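Local coordinates for hypothetical protein (PDB 2H9F) that probably catalyses the isomerisation of methylaconitate, at residues I215-F223 against T320-A328; T356-S364 against V372-S380. All coordinates share one frame; numbering follows the deposited sequence.

Both interactions meet at helix 319-330. The 215-223/320-328 contact lays one flank of this helix on the tip of a beta hairpin and is largely buried, with apolar carbons and tight backbone approaches doing the work. In interaction 2, two neighbouring antiparallel strands join, and backbone hydrogen bonds dominate, helped by two waters and a long, weak salt bridge; it is only partly buried. The two touch where another flank of the helix meets the sheet: Thr327 CG2 lies 3.5 Å from Val372 CG2, and Gly326 CA lies 3.5 Å from Val359 CG2. The face with Val359 and Ala361 turns to the helix and is buried, while that of Glu362 and Lys374 is partly exposed.

Interaction 1: I215-F223 against T320-A328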
loop_
_atom_site.group_PDB
_atom_site.type_symbol
_atom_site.label_atom_id
_atom_site.label_comp_id
_atom_site.label_asym_id
_atom_site.label_seq_id
_atom_site.Cartn_x
_atom_site.Cartn_y
_atom_site.Cartn_z
ATOM N N ILE A 215 -11.050 -33.227 -12.159
ATOM C CA ILE A 215 -12.235 -32.399 -12.144
ATOM C C ILE A 215 -11.901 -30.970 -12.628
ATOM O O ILE A 215 -10.887 -30.380 -12.260
ATOM C CB ILE A 215 -12.891 -32.392 -10.710
ATOM C CG1 ILE A 215 -14.238 -31.652 -10.725
ATOM C CG2 ILE A 215 -11.980 -31.808 -9.683
ATOM C CD1 ILE A 215 -15.127 -31.891 -9.521
ATOM N N ASN A 216 -12.765 -30.435 -13.474
ATOM C CA ASN A 216 -12.671 -29.057 -13.915
ATOM C C ASN A 216 -13.761 -28.248 -13.211
ATOM O O ASN A 216 -14.878 -28.163 -13.685
ATOM C CB ASN A 216 -12.804 -28.999 -15.442
ATOM C CG ASN A 216 -12.580 -27.622 -15.994
ATOM O OD1 ASN A 216 -12.066 -26.719 -15.298
ATOM N ND2 ASN A 216 -12.983 -27.430 -17.248
ATOM N N ALA A 217 -13.438 -27.704 -12.043
ATOM C CA ALA A 217 -14.398 -26.950 -11.230
ATOM C C ALA A 217 -13.569 -26.075 -10.338
ATOM O O ALA A 217 -12.785 -26.587 -9.572
ATOM C CB ALA A 217 -15.267 -27.876 -10.377
ATOM N N GLY A 218 -13.711 -24.765 -10.472
ATOM C CA GLY A 218 -12.797 -23.813 -9.848
ATOM C C GLY A 218 -11.559 -23.694 -10.714
ATOM O O GLY A 218 -11.278 -22.623 -11.286
ATOM N N ILE A 219 -10.831 -24.805 -10.806
ATOM C CA ILE A 219 -9.629 -24.907 -11.614
ATOM C C ILE A 219 -9.468 -26.391 -11.939
ATOM O O ILE A 219 -9.850 -27.219 -11.143
ATOM C CB ILE A 219 -8.417 -24.343 -10.851
ATOM C CG1 ILE A 219 -7.231 -24.144 -11.799
ATOM C CG2 ILE A 219 -8.014 -25.218 -9.698
ATOM C CD1 ILE A 219 -6.225 -23.081 -11.310
ATOM N N PRO A 220 -8.957 -26.736 -13.130
ATOM C CA PRO A 220 -8.657 -28.148 -13.385
ATOM C C PRO A 220 -7.710 -28.692 -12.312
ATOM O O PRO A 220 -6.658 -28.108 -12.077
ATOM C CB PRO A 220 -7.993 -28.111 -14.756
ATOM C CG PRO A 220 -8.669 -26.951 -15.417
ATOM C CD PRO A 220 -8.606 -25.920 -14.286
ATOM N N THR A 221 -8.146 -29.738 -11.616
ATOM C CA THR A 221 -7.404 -30.332 -10.544
ATOM C C THR A 221 -7.377 -31.855 -10.688
ATOM O O THR A 221 -8.389 -32.496 -11.013
ATOM C CB THR A 221 -8.037 -29.954 -9.151
ATOM O OG1 THR A 221 -8.273 -28.538 -9.093
ATOM C CG2 THR A 221 -7.132 -30.365 -8.000
ATOM N N VAL A 222 -6.193 -32.410 -10.485
ATOM C CA VAL A 222 -5.986 -33.836 -10.358
ATOM C C VAL A 222 -5.888 -34.194 -8.884
ATOM O O VAL A 222 -4.972 -33.750 -8.180
ATOM C CB VAL A 222 -4.685 -34.290 -11.056
ATOM C CG1 VAL A 222 -4.628 -35.789 -11.056
ATOM C CG2 VAL A 222 -4.617 -33.751 -12.504
ATOM N N PHE A 223 -6.855 -34.983 -8.399
ATOM C CA PHE A 223 -6.858 -35.453 -7.003
ATOM C C PHE A 223 -6.452 -36.913 -6.880
ATOM O O PHE A 223 -6.998 -37.746 -7.561
ATOM C CB PHE A 223 -8.266 -35.352 -6.335
ATOM C CG PHE A 223 -8.731 -33.944 -6.015
ATOM C CD1 PHE A 223 -8.266 -33.285 -4.903
ATOM C CD2 PHE A 223 -9.648 -33.294 -6.834
ATOM C CE1 PHE A 223 -8.732 -32.007 -4.592
ATOM C CE2 PHE A 223 -10.101 -32.015 -6.533
ATOM C CZ PHE A 223 -9.631 -31.377 -5.410
ATOM N N THR A 320 -9.085 -21.077 -6.009
ATOM C CA THR A 320 -9.822 -21.861 -6.987
ATOM C C THR A 320 -9.777 -23.354 -6.653
ATOM O O THR A 320 -10.720 -24.069 -6.911
ATOM C CB THR A 320 -9.316 -21.591 -8.394
ATOM O OG1 THR A 320 -7.905 -21.831 -8.437
ATOM C CG2 THR A 320 -9.613 -20.136 -8.754
ATOM N N ALA A 321 -8.708 -23.802 -6.011
ATOM C CA ALA A 321 -8.598 -25.208 -5.600
ATOM C C ALA A 321 -9.542 -25.551 -4.443
ATOM O O ALA A 321 -10.026 -26.687 -4.331
ATOM C CB ALA A 321 -7.177 -25.551 -5.291
ATOM N N ALA A 322 -9.832 -24.555 -3.607
ATOM C CA ALA A 322 -10.834 -24.701 -2.555
ATOM C C ALA A 322 -12.187 -24.971 -3.219
ATOM O O ALA A 322 -12.942 -25.783 -2.741
ATOM C CB ALA A 322 -10.891 -23.481 -1.730
ATOM N N VAL A 323 -12.469 -24.320 -4.346
ATOM C CA VAL A 323 -13.741 -24.573 -5.057
ATOM C C VAL A 323 -13.816 -25.995 -5.642
ATOM O O VAL A 323 -14.872 -26.656 -5.595
ATOM C CB VAL A 323 -14.028 -23.489 -6.094
ATOM C CG1 VAL A 323 -15.173 -23.914 -7.061
ATOM C CG2 VAL A 323 -14.368 -22.188 -5.377
ATOM N N ALA A 324 -12.684 -26.459 -6.167
ATOM C CA ALA A 324 -12.565 -27.810 -6.724
ATOM C C ALA A 324 -12.812 -28.856 -5.616
ATOM O O ALA A 324 -13.500 -29.853 -5.824
ATOM C CB ALA A 324 -11.168 -28.003 -7.411
ATOM N N ILE A 325 -12.299 -28.591 -4.417
ATOM C CA ILE A 325 -12.476 -29.490 -3.318
ATOM C C ILE A 325 -13.958 -29.545 -2.992
ATOM O O ILE A 325 -14.533 -30.613 -2.917
ATOM C CB ILE A 325 -11.689 -29.031 -2.050
ATOM C CG1 ILE A 325 -10.172 -29.142 -2.249
ATOM C CG2 ILE A 325 -12.114 -29.830 -0.802
ATOM C CD1 ILE A 325 -9.327 -28.481 -1.128
ATOM N N GLY A 326 -14.573 -28.380 -2.794
ATOM C CA GLY A 326 -15.968 -28.308 -2.382
ATOM C C GLY A 326 -16.831 -28.972 -3.422
ATOM O O GLY A 326 -17.722 -29.721 -3.105
ATOM N N THR A 327 -16.534 -28.728 -4.673
ATOM C CA THR A 327 -17.320 -29.311 -5.747
ATOM C C THR A 327 -17.162 -30.847 -5.767
ATOM O O THR A 327 -18.137 -31.588 -5.736
ATOM C CB THR A 327 -16.946 -28.709 -7.084
ATOM O OG1 THR A 327 -16.955 -27.282 -6.987
ATOM C CG2 THR A 327 -17.911 -29.131 -8.137
ATOM N N ALA A 328 -15.926 -31.315 -5.744
ATOM C CA ALA A 328 -15.669 -32.734 -5.758
ATOM C C ALA A 328 -16.266 -33.425 -4.518
ATOM O O ALA A 328 -16.812 -34.555 -4.604
ATOM C CB ALA A 328 -14.152 -33.001 -5.896
#
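The Phe223 ring meets Ile325 edge-on: its rim atom CZ sits 3.9 Å from Ile325 CG1, and the two side chains cross at about a right angle. Ala328 CB approaches the ring obliquely. Within its own segment, Thr221 CG2 rests over one face near the rim, and Ile215 CG2 lies in the ring plane at the edge. The motif is a beta hairpin, strands 208-216 and 220-225, with helix 319-330 packed across its turn and the adjoining strand ends; strand 220-223 and helix 320-328 cross at -60°, their axes 8.8 Å apart. The helix is largely buried against strands, consistent with the central helix of the diaminopimelate epimerase-like fold to which the family probably belongs. Phe223 also touches Val336 of helix 335-339 and strand 278-283.

Ile215 carries CG1 anti to its backbone N (chi1 -173°), which sends CD1 to Ala328 CB at 3.9 Å. Two residues on, the methyl of Ala217 packs against Thr327 CG2 at 3.7 Å. Thr327 OG1 is turned back into its own helix, where it shares Val323 O with Thr327 N, the two donors arriving from opposite faces of that carbonyl. At the turn Gly218, with no side chain to run into Thr320 O and a positive phi (81°), lets the chain pass close to the helix, its CA 3.7 Å from Val323 CG1. Ile219 and Thr320 meet obliquely, CB against OG1. The tightest point is Ala324, whose CB is wedged 3.0 Å from Ala217 O and 3.4 Å from Thr221 OG1. That threonine hydroxyl donates to Ile219 O.

Interaction 2: T356-S364 against V372-S380; sequences TLRVGAEAS and VTKAIMSRS
Backbone bonds knit Gly360 to Ile376 in both directions: Gly360 N donates to Ile376 O at 3.0 Å, and Ile376 N to Gly360 O at 2.9 Å. The next hydrogen-bonded pair joins Glu362 and Lys374, more loosely, with Glu362 N 3.2 Å from Lys374 O. Between these pairs Ala361 CA makes a CA-H...O contact to Lys374 O. Glu362 O also accepts from two successive amides, Lys374 N and Thr373 N, both arriving from the same face of its plane; the shorter bond, from Thr373 N, is 2.8 Å. This is a classic beta bulge in the antiparallel hairpin of strands 355-366 and 369-386, and it shifts the register so that Ala363 pairs with Val372. Thr373 OG1, held between backbone N and carbonyl carbon (chi1 56°), adds a weak third bond to the same oxygen.

Among the charges, the extended chains of Glu362 and Lys374 run side by side, pointing the same way, and end in a weak salt bridge, OE2 to NZ at 3.4 Å. Glu178 gives NZ a second, long and weak ion pair.

Water-mediated bonds take over where the strands diverge. One water donates to Arg358 O and accepts from Ser378 N. A second donates to Arg358 O and Ser378 OG and accepts from Arg358 NH1 at 2.8 Å, in the guanidinium plane; Ser378 OG also bonds Glu174.

Ile376 packs against the bare backbone of Gly360, its CB 3.6 Å from Gly360 O.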
loop_
_atom_site.group_PDB
_atom_site.type_symbol
_atom_site.label_atom_id
_atom_site.label_comp_id
_atom_site.label_asym_id
_atom_site.label_seq_id
_atom_site.Cartn_x
_atom_site.Cartn_y
_atom_site.Cartn_z
ATOM N N THR A 356 -7.913 -24.947 8.844
ATOM C CA THR A 356 -9.064 -25.643 8.284
ATOM C C THR A 356 -9.884 -24.627 7.506
ATOM O O THR A 356 -9.795 -23.427 7.742
ATOM C CB THR A 356 -9.951 -26.326 9.374
ATOM O OG1 THR A 356 -10.727 -25.336 10.064
ATOM C CG2 THR A 356 -9.106 -27.092 10.478
ATOM N N LEU A 357 -10.665 -25.119 6.551
ATOM C CA LEU A 357 -11.499 -24.284 5.703
ATOM C C LEU A 357 -12.829 -25.017 5.398
ATOM O O LEU A 357 -12.818 -26.187 5.026
ATOM C CB LEU A 357 -10.752 -24.039 4.403
ATOM C CG LEU A 357 -10.998 -22.841 3.534
ATOM C CD1 LEU A 357 -11.039 -21.590 4.292
ATOM C CD2 LEU A 357 -9.898 -22.793 2.462
ATOM N N ARG A 358 -13.956 -24.329 5.571
ATOM C CA ARG A 358 -15.265 -24.852 5.244
ATOM C C ARG A 358 -15.735 -24.348 3.887
ATOM O O ARG A 358 -15.890 -23.126 3.642
ATOM C CB ARG A 358 -16.275 -24.433 6.288
ATOM C CG ARG A 358 -17.612 -25.144 6.210
ATOM C CD ARG A 358 -18.655 -24.422 7.062
ATOM N NE ARG A 358 -20.032 -24.897 6.849
ATOM C CZ ARG A 358 -20.896 -24.429 5.926
ATOM N NH1 ARG A 358 -20.584 -23.449 5.062
ATOM N NH2 ARG A 358 -22.111 -24.975 5.878
ATOM N N VAL A 359 -15.953 -25.291 2.992
ATOM C CA VAL A 359 -16.444 -24.979 1.667
ATOM C C VAL A 359 -17.661 -25.850 1.352
ATOM O O VAL A 359 -17.928 -26.824 2.046
ATOM C CB VAL A 359 -15.360 -25.170 0.595
ATOM C CG1 VAL A 359 -14.224 -24.170 0.799
ATOM C CG2 VAL A 359 -14.867 -26.622 0.528
ATOM N N GLY A 360 -18.394 -25.488 0.307
ATOM C CA GLY A 360 -19.575 -26.209 -0.051
ATOM C C GLY A 360 -19.901 -26.088 -1.504
ATOM O O GLY A 360 -19.389 -25.210 -2.206
ATOM N N ALA A 361 -20.766 -26.987 -1.954
ATOM C CA ALA A 361 -21.225 -26.981 -3.326
ATOM C C ALA A 361 -22.527 -27.735 -3.457
ATOM O O ALA A 361 -22.875 -28.567 -2.615
ATOM C CB ALA A 361 -20.211 -27.597 -4.210
ATOM N N GLU A 362 -23.244 -27.418 -4.517
ATOM C CA GLU A 362 -24.362 -28.224 -4.984
ATOM C C GLU A 362 -24.184 -28.467 -6.457
ATOM O O GLU A 362 -23.692 -27.603 -7.177
ATOM C CB GLU A 362 -25.687 -27.526 -4.761
ATOM C CG GLU A 362 -26.123 -27.562 -3.317
ATOM C CD GLU A 362 -27.536 -26.992 -3.130
ATOM O OE1 GLU A 362 -28.307 -26.917 -4.143
ATOM O OE2 GLU A 362 -27.849 -26.595 -1.973
ATOM N N ALA A 363 -24.583 -29.650 -6.884
ATOM C CA ALA A 363 -24.383 -30.114 -8.245
ATOM C C ALA A 363 -25.526 -31.056 -8.621
ATOM O O ALA A 363 -26.153 -31.671 -7.747
ATOM C CB ALA A 363 -23.031 -30.832 -8.343
ATOM N N SER A 364 -25.861 -31.130 -9.898
ATOM C CA SER A 364 -26.885 -32.057 -10.311
ATOM C C SER A 364 -26.478 -32.794 -11.577
ATOM O O SER A 364 -25.608 -32.348 -12.319
ATOM C CB SER A 364 -28.227 -31.356 -10.467
ATOM O OG SER A 364 -28.260 -30.673 -11.682
ATOM N N VAL A 372 -22.676 -27.823 -11.900
ATOM C CA VAL A 372 -22.512 -27.225 -10.569
ATOM C C VAL A 372 -23.518 -26.097 -10.459
ATOM O O VAL A 372 -23.561 -25.219 -11.302
ATOM C CB VAL A 372 -21.107 -26.671 -10.314
ATOM C CG1 VAL A 372 -20.996 -26.071 -8.874
ATOM C CG2 VAL A 372 -20.056 -27.751 -10.538
ATOM N N THR A 373 -24.354 -26.131 -9.435
ATOM C CA THR A 373 -25.375 -25.124 -9.290
ATOM C C THR A 373 -25.018 -24.074 -8.243
ATOM O O THR A 373 -25.565 -22.958 -8.278
ATOM C CB THR A 373 -26.725 -25.768 -8.931
ATOM O OG1 THR A 373 -26.576 -26.545 -7.751
ATOM C CG2 THR A 373 -27.241 -26.628 -10.085
ATOM N N LYS A 374 -24.128 -24.426 -7.313
ATOM C CA LYS A 374 -23.632 -23.483 -6.304
ATOM C C LYS A 374 -22.193 -23.735 -5.915
ATOM O O LYS A 374 -21.784 -24.876 -5.785
ATOM C CB LYS A 374 -24.405 -23.590 -4.995
ATOM C CG LYS A 374 -25.896 -23.289 -5.045
ATOM C CD LYS A 374 -26.465 -23.478 -3.646
ATOM C CE LYS A 374 -27.912 -23.064 -3.522
ATOM N NZ LYS A 374 -28.375 -23.192 -2.116
ATOM N N ALA A 375 -21.465 -22.645 -5.679
ATOM C CA ALA A 375 -20.213 -22.646 -4.910
ATOM C C ALA A 375 -20.444 -21.850 -3.633
ATOM O O ALA A 375 -20.924 -20.732 -3.676
ATOM C CB ALA A 375 -19.093 -22.022 -5.698
ATOM N N ILE A 376 -20.061 -22.411 -2.508
ATOM C CA ILE A 376 -20.315 -21.817 -1.205
ATOM C C ILE A 376 -19.005 -21.670 -0.449
ATOM O O ILE A 376 -18.201 -22.602 -0.368
ATOM C CB ILE A 376 -21.307 -22.699 -0.382
ATOM C CG1 ILE A 376 -22.599 -22.949 -1.184
ATOM C CG2 ILE A 376 -21.653 -22.025 0.965
ATOM C CD1 ILE A 376 -23.492 -24.014 -0.634
HETATM N N MSE A 377 -18.775 -20.482 0.101
HETATM C CA MSE A 377 -17.565 -20.196 0.878
HETATM C C MSE A 377 -17.850 -19.112 1.890
HETATM O O MSE A 377 -18.864 -18.445 1.807
HETATM C CB MSE A 377 -16.464 -19.756 -0.051
HETATM C CG MSE A 377 -16.823 -18.476 -0.818
HETATM SE SE MSE A 377 -15.628 -18.161 -2.308
HETATM C CE MSE A 377 -16.291 -19.432 -3.563
ATOM N N SER A 378 -16.968 -18.955 2.868
ATOM C CA SER A 378 -17.126 -17.961 3.901
ATOM C C SER A 378 -16.009 -16.934 3.840
ATOM O O SER A 378 -14.817 -17.266 3.669
ATOM C CB SER A 378 -17.081 -18.625 5.276
ATOM O OG SER A 378 -18.260 -19.376 5.493
ATOM N N ARG A 379 -16.394 -15.678 3.997
ATOM C CA ARG A 379 -15.425 -14.577 4.073
ATOM C C ARG A 379 -15.886 -13.607 5.125
ATOM O O ARG A 379 -16.767 -13.934 5.945
ATOM C CB ARG A 379 -15.299 -13.948 2.681
ATOM C CG ARG A 379 -14.615 -14.912 1.732
ATOM C CD ARG A 379 -14.215 -14.334 0.439
ATOM N NE ARG A 379 -13.395 -15.334 -0.238
ATOM C CZ ARG A 379 -13.363 -15.557 -1.563
ATOM N NH1 ARG A 379 -14.131 -14.862 -2.432
ATOM N NH2 ARG A 379 -12.552 -16.522 -2.018
ATOM N N SER A 380 -15.239 -12.454 5.193
ATOM C CA SER A 380 -15.649 -11.430 6.141
ATOM C C SER A 380 -15.394 -10.104 5.482
ATOM O O SER A 380 -14.620 -10.041 4.554
ATOM C CB SER A 380 -14.864 -11.527 7.436
ATOM O OG SER A 380 -13.504 -11.163 7.257
HETATM O O HOH W 1 -14.665 -20.877 2.835
HETATM O O HOH W 2 -18.627 -21.864 3.921
#